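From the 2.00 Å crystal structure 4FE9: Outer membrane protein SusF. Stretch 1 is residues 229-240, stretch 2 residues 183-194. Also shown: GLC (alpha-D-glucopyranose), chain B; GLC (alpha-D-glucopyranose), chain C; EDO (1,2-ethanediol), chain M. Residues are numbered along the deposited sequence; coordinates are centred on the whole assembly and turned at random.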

ATOM      1  N   ASN A 229      -8.282  23.892 -16.588  1.00 17.95           N
ATOM      2  CA  ASN A 229      -9.539  24.269 -15.926  1.00 19.78           C
ATOM      3  C   ASN A 229      -9.946  23.332 -14.794  1.00 17.41           C
ATOM      4  O   ASN A 229     -11.080  22.869 -14.767  1.00 17.57           O
ATOM      5  CB  ASN A 229     -10.684  24.298 -16.944  1.00 20.10           C
ATOM      6  CG  ASN A 229     -10.698  25.564 -17.757  1.00 28.82           C
ATOM      7  OD1 ASN A 229     -10.301  25.568 -18.935  1.00 44.62           O
ATOM      8  ND2 ASN A 229     -11.100  26.672 -17.124  1.00 41.68           N
ATOM      9  N   ALA A 230      -9.003  22.984 -13.930  1.00 15.25           N
ATOM     10  CA  ALA A 230      -9.208  21.924 -12.957  1.00 14.62           C
ATOM     11  C   ALA A 230     -10.368  22.272 -12.035  1.00 13.62           C
ATOM     12  O   ALA A 230     -10.540  23.431 -11.668  1.00 12.69           O
ATOM     13  CB  ALA A 230      -7.948  21.683 -12.146  1.00 14.56           C
ATOM     14  N   GLY A 231     -11.214  21.274 -11.775  1.00 12.42           N
ATOM     15  CA  GLY A 231     -12.198  21.317 -10.703  1.00 12.95           C
ATOM     16  C   GLY A 231     -11.604  21.017  -9.342  1.00 12.63           C
ATOM     17  O   GLY A 231     -10.530  20.436  -9.246  1.00 12.31           O
ATOM     18  N   ALA A 232     -12.405  21.245  -8.299  1.00 11.95           N
ATOM     19  CA  ALA A 232     -12.036  20.875  -6.942  1.00 10.82           C
ATOM     20  C   ALA A 232     -12.212  19.381  -6.676  1.00 11.16           C
ATOM     21  O   ALA A 232     -13.121  18.722  -7.223  1.00 11.14           O
ATOM     22  CB  ALA A 232     -12.819  21.716  -5.929  1.00  9.69           C
ATOM     23  N   ILE A 233     -11.261  18.809  -5.950  1.00 10.69           N
ATOM     24  CA  ILE A 233     -11.386  17.457  -5.502  1.00  9.45           C
ATOM     25  C   ILE A 233     -12.166  17.452  -4.196  1.00 11.38           C
ATOM     26  O   ILE A 233     -11.946  18.321  -3.311  1.00 10.14           O
ATOM     27  CB  ILE A 233     -10.018  16.826  -5.269  1.00 10.29           C
ATOM     28  CG1 ILE A 233      -9.145  16.879  -6.560  1.00  9.87           C
ATOM     29  CG2 ILE A 233     -10.167  15.414  -4.712  1.00  8.43           C
ATOM     30  CD1 ILE A 233      -7.659  16.646  -6.317  1.00  7.98           C
ATOM     31  N   ASN A 234     -13.043  16.465  -4.028  1.00 11.19           N
ATOM     32  CA  ASN A 234     -13.706  16.307  -2.747  1.00 12.22           C
ATOM     33  C   ASN A 234     -13.076  15.199  -1.888  1.00 11.96           C
ATOM     34  O   ASN A 234     -12.775  14.129  -2.379  1.00 12.76           O
ATOM     35  CB  ASN A 234     -15.221  16.069  -2.931  1.00 13.09           C
ATOM     36  CG  ASN A 234     -15.969  16.167  -1.633  1.00 11.55           C
ATOM     37  OD1 ASN A 234     -15.993  15.212  -0.885  1.00 11.36           O
ATOM     38  ND2 ASN A 234     -16.235  17.389  -1.219  1.00 16.12           N
ATOM     39  N   THR A 235     -12.889  15.452  -0.594  1.00 10.96           N
ATOM     40  CA  THR A 235     -12.266  14.429   0.265  1.00 11.69           C
ATOM     41  C   THR A 235     -13.093  13.160   0.365  1.00 13.42           C
ATOM     42  O   THR A 235     -12.549  12.100   0.628  1.00 13.41           O
ATOM     43  CB  THR A 235     -11.953  14.941   1.690  1.00 11.32           C
ATOM     44  OG1 THR A 235     -13.164  15.412   2.312  1.00 11.08           O
ATOM     45  CG2 THR A 235     -11.009  16.048   1.610  1.00 11.50           C
ATOM     46  N   ALA A 236     -14.415  13.275   0.194  1.00 14.95           N
ATOM     47  CA  ALA A 236     -15.332  12.120   0.380  1.00 18.16           C
ATOM     48  C   ALA A 236     -15.373  11.576   1.820  1.00 19.46           C
ATOM     49  O   ALA A 236     -16.416  11.088   2.277  1.00 22.32           O
ATOM     50  CB  ALA A 236     -15.031  10.985  -0.619  1.00 17.86           C
ATOM     51  N   LEU A 237     -14.332  11.859   2.583  1.00 19.54           N
ATOM     52  CA  LEU A 237     -14.270  11.451   3.967  1.00 19.83           C
ATOM     53  C   LEU A 237     -14.157  12.661   4.853  1.00 19.37           C
ATOM     54  O   LEU A 237     -13.824  13.748   4.393  1.00 19.60           O
ATOM     55  CB  LEU A 237     -13.052  10.550   4.194  1.00 19.77           C
ATOM     56  CG  LEU A 237     -12.931   9.358   3.242  1.00 23.76           C
ATOM     57  CD1 LEU A 237     -11.472   8.912   3.141  1.00 26.35           C
ATOM     58  CD2 LEU A 237     -13.856   8.194   3.694  1.00 28.70           C
ATOM     59  N   ASP A 238     -14.256  12.436   6.153  1.00 18.55           N
ATOM     60  CA  ASP A 238     -13.853  13.421   7.096  1.00 17.23           C
ATOM     61  C   ASP A 238     -13.202  12.746   8.279  1.00 17.30           C
ATOM     62  O   ASP A 238     -12.856  11.552   8.208  1.00 17.66           O
ATOM     63  CB  ASP A 238     -15.053  14.293   7.520  1.00 18.21           C
ATOM     64  CG  ASP A 238     -16.172  13.483   8.203  1.00 23.10           C
ATOM     65  OD1 ASP A 238     -15.895  12.370   8.711  1.00 32.99           O
ATOM     66  OD2 ASP A 238     -17.305  13.998   8.293  1.00 37.32           O
ATOM     67  N   GLY A 239     -12.897  13.514   9.315  1.00 15.23           N
ATOM     68  CA  GLY A 239     -11.999  13.022  10.338  1.00 15.27           C
ATOM     69  C   GLY A 239     -10.548  13.099   9.870  1.00 14.51           C
ATOM     70  O   GLY A 239     -10.163  14.036   9.125  1.00 14.03           O
ATOM     71  N   LYS A 240      -9.729  12.173  10.335  1.00 12.37           N
ATOM     72  CA  LYS A 240      -8.322  12.177   9.962  1.00 12.30           C
ATOM     73  C   LYS A 240      -8.172  11.612   8.564  1.00 10.77           C
ATOM     74  O   LYS A 240      -8.635  10.516   8.282  1.00 10.55           O
ATOM     75  CB  LYS A 240      -7.505  11.339  10.926  1.00 12.41           C
ATOM     76  CG  LYS A 240      -7.341  11.960  12.304  1.00 14.34           C
ATOM     77  CD  LYS A 240      -6.963  10.886  13.287  1.00 25.52           C
ATOM     78  CE  LYS A 240      -7.137  11.366  14.698  1.00 32.66           C
ATOM     79  NZ  LYS A 240      -5.970  12.190  15.076  1.00 28.15           N
TER
HETATM   80  C1  GLC B   7     -14.670  25.078  -4.840  1.00 13.81           C
HETATM   81  C2  GLC B   7     -15.450  24.156  -5.729  1.00 16.31           C
HETATM   82  C3  GLC B   7     -16.913  24.547  -5.760  1.00 13.09           C
HETATM   83  C4  GLC B   7     -17.459  24.748  -4.354  1.00 19.10           C
HETATM   84  C5  GLC B   7     -16.614  25.222  -3.419  1.00 18.80           C
HETATM   85  C6  GLC B   7     -17.148  25.418  -2.027  1.00 23.14           C
HETATM   86  O2  GLC B   7     -14.906  24.231  -7.056  1.00 13.67           O
HETATM   87  O3  GLC B   7     -17.622  23.538  -6.467  1.00 14.54           O
HETATM   88  O4  GLC B   7     -18.793  25.323  -4.237  1.00 19.69           O
HETATM   89  O5  GLC B   7     -15.181  25.016  -3.528  1.00 17.87           O
HETATM   90  O6  GLC B   7     -17.031  24.166  -1.347  1.00 20.37           O
HETATM   91  C1  GLC C   6     -11.836  29.266  -6.077  1.00 11.68           C
HETATM   92  C2  GLC C   6     -11.538  27.847  -6.546  1.00 15.99           C
HETATM   93  C3  GLC C   6     -12.839  27.045  -6.621  1.00 15.62           C
HETATM   94  C4  GLC C   6     -13.510  27.051  -5.263  1.00 14.82           C
HETATM   95  C5  GLC C   6     -13.705  28.482  -4.775  1.00 13.95           C
HETATM   96  C6  GLC C   6     -14.200  28.444  -3.339  1.00 15.44           C
HETATM   97  O2  GLC C   6     -10.979  27.896  -7.865  1.00 17.91           O
HETATM   98  O3  GLC C   6     -12.516  25.714  -6.991  1.00 14.39           O
HETATM   99  O4  GLC C   6     -14.762  26.390  -5.322  1.00 13.95           O
HETATM  100  O5  GLC C   6     -12.439  29.216  -4.775  1.00 14.38           O
HETATM  101  O6  GLC C   6     -14.529  29.755  -2.947  1.00 13.09           O
HETATM  102  C1  EDO M 518     -13.723  21.709   7.730  1.00 30.36           C
HETATM  103  O1  EDO M 518     -13.016  21.319   8.909  1.00 20.15           O
HETATM  104  C2  EDO M 518     -13.560  20.608   6.673  1.00 35.89           C
HETATM  105  O2  EDO M 518     -14.347  20.889   5.509  1.00 33.01           O
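Stretch 2, residues 183-194: EAEIESTSNFKI

Stretch 2 lies antiparallel to stretch 1, and the backbone register gives the evidence: as numbering rises from A232 to K240, the nearest CA partner falls from F192 to E185. Two short ladders carry the pairing. In one, strand 191-194 meets strand 233-234; in the other, strand 183-186 meets G239 and K240. Between them both chains leave strand conformation. No crossing angle is assigned; the pairing itself fixes the direction.

I233 and F192 cover the most surface, 83 and 81 Å². Their backbones form a hydrogen-bonded antiparallel pair, CA to CA 5.3 Å, with F192 N donating to I233 O at 2.7 Å and I233 N to F192 O at 2.8 Å. Because both side chains leave the same face of the sheet, they can pack on each other. I233 CB lies 4.0 Å from the centroid of the F192 ring and 20° off its normal, a CH-pi contact over the ring face, while I233 CG2 reaches F192 CE2 at 3.7 Å. T235 CG2 approaches F192 CE2 obliquely, also at 3.7 Å.

The next pair, N234 and N191, is of the non-hydrogen-bonded type, so the CA atoms close to 4.3 Å. Their side chains share the other face, where N234 ND2 donates to N191 OD1 at 2.9 Å with an angle of 165°. N191 ND2 in turn donates to O6 of the chain B glucose at 3.0 Å. Further along, K193 NZ makes a weak hydrogen bond to A230 O at 3.2 Å and binds O2 and O3 of the chain C glucose, each at 2.8 Å.

T189, the third large contributor at 69 Å², sits where both chains are loop. Its CG2 lies 3.4 Å from L237 O and 3.5 Å from A236 O, and its CA is 3.4 Å from T235 OG1. That hydroxyl donates to L237 O at 2.7 Å and accepts from S190 N at 2.9 Å, while T235 N donates to S190 O at 2.8 Å. Water 1 bridges T189 OG1 and N234 ND2, 3.0 Å from each.

Beyond the loops, pairing resumes at G239 and I186: G239 N to I186 O and I186 N to G239 O both measure 2.9 Å. The phi/psi of G239, 78/-149°, would jam a CB against the preceding carbonyl oxygen, which by itself calls for glycine. K240 and E185 then approach to 4.1 Å between CA atoms, and a long salt bridge spans K240 NZ and E185 OE1 at 3.7 Å.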

ATOM      1  N   GLU A 183      -1.340  15.271   5.764  1.00 14.17           N
ATOM      2  CA  GLU A 183      -2.249  14.729   6.729  1.00 14.75           C
ATOM      3  C   GLU A 183      -3.020  15.852   7.353  1.00 13.78           C
ATOM      4  O   GLU A 183      -2.476  16.888   7.610  1.00 15.93           O
ATOM      5  CB  GLU A 183      -1.481  13.954   7.787  1.00 13.42           C
ATOM      6  CG  GLU A 183      -0.580  12.889   7.181  1.00 17.89           C
ATOM      7  CD  GLU A 183       0.229  12.151   8.226  1.00 33.91           C
ATOM      8  OE1 GLU A 183      -0.333  11.260   8.905  1.00 36.46           O
ATOM      9  OE2 GLU A 183       1.377  12.562   8.467  1.00 38.64           O
ATOM     10  N   ALA A 184      -4.321  15.690   7.463  1.00 14.21           N
ATOM     11  CA  ALA A 184      -5.146  16.711   8.069  1.00 14.49           C
ATOM     12  C   ALA A 184      -6.254  16.035   8.829  1.00 15.05           C
ATOM     13  O   ALA A 184      -6.503  14.830   8.654  1.00 13.70           O
ATOM     14  CB  ALA A 184      -5.724  17.649   6.984  1.00 14.58           C
ATOM     15  N   GLU A 185      -6.927  16.787   9.685  1.00 15.21           N
ATOM     16  CA  GLU A 185      -8.128  16.272  10.307  1.00 16.41           C
ATOM     17  C   GLU A 185      -9.230  17.286  10.163  1.00 16.37           C
ATOM     18  O   GLU A 185      -9.022  18.462  10.440  1.00 16.66           O
ATOM     19  CB  GLU A 185      -7.886  15.966  11.789  1.00 17.06           C
ATOM     20  CG  GLU A 185      -9.119  15.314  12.462  1.00 20.32           C
ATOM     21  CD  GLU A 185      -8.912  15.017  13.943  1.00 42.93           C
ATOM     22  OE1 GLU A 185      -7.809  15.317  14.471  1.00 49.24           O
ATOM     23  OE2 GLU A 185      -9.858  14.484  14.580  1.00 43.69           O
ATOM     24  N   ILE A 186     -10.361  16.870   9.611  1.00 15.90           N
ATOM     25  CA  ILE A 186     -11.398  17.832   9.232  1.00 15.12           C
ATOM     26  C   ILE A 186     -12.764  17.481   9.816  1.00 16.19           C
ATOM     27  O   ILE A 186     -13.116  16.304   9.901  1.00 16.23           O
ATOM     28  CB  ILE A 186     -11.528  17.972   7.670  1.00 15.46           C
ATOM     29  CG1 ILE A 186     -12.113  16.698   7.051  1.00 12.03           C
ATOM     30  CG2 ILE A 186     -10.139  18.314   7.029  1.00 14.10           C
ATOM     31  CD1 ILE A 186     -11.838  16.590   5.563  1.00 15.73           C
ATOM     32  N   GLU A 187     -13.596  18.510  10.013  1.00 17.01           N
ATOM     33  CA  GLU A 187     -14.916  18.354  10.660  1.00 19.17           C
ATOM     34  C   GLU A 187     -15.989  17.857   9.728  1.00 18.55           C
ATOM     35  O   GLU A 187     -16.974  17.321  10.173  1.00 19.31           O
ATOM     36  CB  GLU A 187     -15.378  19.683  11.292  1.00 19.01           C
ATOM     37  CG  GLU A 187     -14.256  20.413  12.037  1.00 24.31           C
ATOM     38  CD  GLU A 187     -14.736  21.101  13.326  1.00 36.65           C
ATOM     39  OE1 GLU A 187     -15.814  21.767  13.300  1.00 42.03           O
ATOM     40  OE2 GLU A 187     -14.003  21.027  14.339  1.00 31.07           O
ATOM     41  N   SER A 188     -15.857  18.149   8.441  1.00 18.09           N
ATOM     42  CA  SER A 188     -16.791  17.602   7.429  1.00 17.71           C
ATOM     43  C   SER A 188     -16.031  17.414   6.139  1.00 16.99           C
ATOM     44  O   SER A 188     -14.904  17.865   6.029  1.00 17.25           O
ATOM     45  CB  SER A 188     -17.943  18.584   7.196  1.00 18.02           C
ATOM     46  OG  SER A 188     -17.428  19.887   6.933  1.00 18.32           O
ATOM     47  N   THR A 189     -16.642  16.773   5.150  1.00 16.68           N
ATOM     48  CA  THR A 189     -15.954  16.592   3.854  1.00 16.74           C
ATOM     49  C   THR A 189     -15.604  17.953   3.253  1.00 16.48           C
ATOM     50  O   THR A 189     -16.219  18.987   3.587  1.00 16.03           O
ATOM     51  CB  THR A 189     -16.794  15.805   2.873  1.00 15.84           C
ATOM     52  OG1 THR A 189     -18.065  16.466   2.729  1.00 20.46           O
ATOM     53  CG2 THR A 189     -17.021  14.356   3.398  1.00 15.68           C
ATOM     54  N   SER A 190     -14.566  17.987   2.436  1.00 15.05           N
ATOM     55  CA  SER A 190     -14.095  19.245   1.968  1.00 13.95           C
ATOM     56  C   SER A 190     -13.710  19.165   0.502  1.00 12.80           C
ATOM     57  O   SER A 190     -13.165  18.163   0.058  1.00 11.39           O
ATOM     58  CB  SER A 190     -12.915  19.709   2.816  1.00 13.59           C
ATOM     59  OG  SER A 190     -12.377  20.907   2.302  1.00 13.51           O
ATOM     60  N   ASN A 191     -14.104  20.181  -0.256  1.00 11.49           N
ATOM     61  CA  ASN A 191     -13.485  20.451  -1.554  1.00 10.89           C
ATOM     62  C   ASN A 191     -12.108  21.056  -1.367  1.00 10.64           C
ATOM     63  O   ASN A 191     -11.876  21.807  -0.404  1.00  9.94           O
ATOM     64  CB  ASN A 191     -14.361  21.395  -2.361  1.00 10.25           C
ATOM     65  CG  ASN A 191     -15.653  20.735  -2.795  1.00 12.97           C
ATOM     66  OD1 ASN A 191     -15.671  19.549  -3.088  1.00 10.55           O
ATOM     67  ND2 ASN A 191     -16.757  21.460  -2.684  1.00 10.36           N
ATOM     68  N   PHE A 192     -11.178  20.698  -2.246  1.00  8.88           N
ATOM     69  CA  PHE A 192      -9.877  21.335  -2.233  1.00  9.26           C
ATOM     70  C   PHE A 192      -9.210  21.329  -3.606  1.00  8.57           C
ATOM     71  O   PHE A 192      -9.553  20.515  -4.479  1.00  8.83           O
ATOM     72  CB  PHE A 192      -8.974  20.675  -1.202  1.00  8.68           C
ATOM     73  CG  PHE A 192      -8.599  19.247  -1.536  1.00  7.64           C
ATOM     74  CD1 PHE A 192      -7.374  18.963  -2.147  1.00  5.96           C
ATOM     75  CD2 PHE A 192      -9.433  18.200  -1.202  1.00  5.22           C
ATOM     76  CE1 PHE A 192      -7.023  17.669  -2.457  1.00  6.33           C
ATOM     77  CE2 PHE A 192      -9.067  16.876  -1.483  1.00  7.47           C
ATOM     78  CZ  PHE A 192      -7.832  16.622  -2.092  1.00 10.08           C
ATOM     79  N   LYS A 193      -8.209  22.177  -3.762  1.00  8.17           N
ATOM     80  CA  LYS A 193      -7.291  22.091  -4.909  1.00  8.73           C
ATOM     81  C   LYS A 193      -5.829  22.009  -4.445  1.00  9.42           C
ATOM     82  O   LYS A 193      -5.518  22.344  -3.302  1.00  8.90           O
ATOM     83  CB  LYS A 193      -7.505  23.281  -5.838  1.00  8.02           C
ATOM     84  CG  LYS A 193      -8.806  23.156  -6.667  1.00  7.97           C
ATOM     85  CD  LYS A 193      -9.234  24.483  -7.293  1.00 10.34           C
ATOM     86  CE  LYS A 193     -10.141  24.204  -8.468  1.00  6.98           C
ATOM     87  NZ  LYS A 193     -10.738  25.379  -9.102  1.00  6.30           N
ATOM     88  N   ILE A 194      -4.939  21.622  -5.367  1.00  8.53           N
ATOM     89  CA  ILE A 194      -3.523  21.613  -5.130  1.00  7.74           C
ATOM     90  C   ILE A 194      -2.885  22.718  -5.937  1.00  7.84           C
ATOM     91  O   ILE A 194      -3.238  22.929  -7.091  1.00  7.91           O
ATOM     92  CB  ILE A 194      -2.928  20.306  -5.576  1.00  9.16           C
ATOM     93  CG1 ILE A 194      -3.510  19.153  -4.762  1.00  9.08           C
ATOM     94  CG2 ILE A 194      -1.401  20.312  -5.414  1.00  8.34           C
ATOM     95  CD1 ILE A 194      -3.341  17.782  -5.472  1.00 17.17           C
TER
HETATM   96  O   HOH W   1     -17.821  18.779   0.868  1.00 17.01           O
HETATM   97  O   HOH W   2     -19.277  15.546   6.110  1.00 28.64           O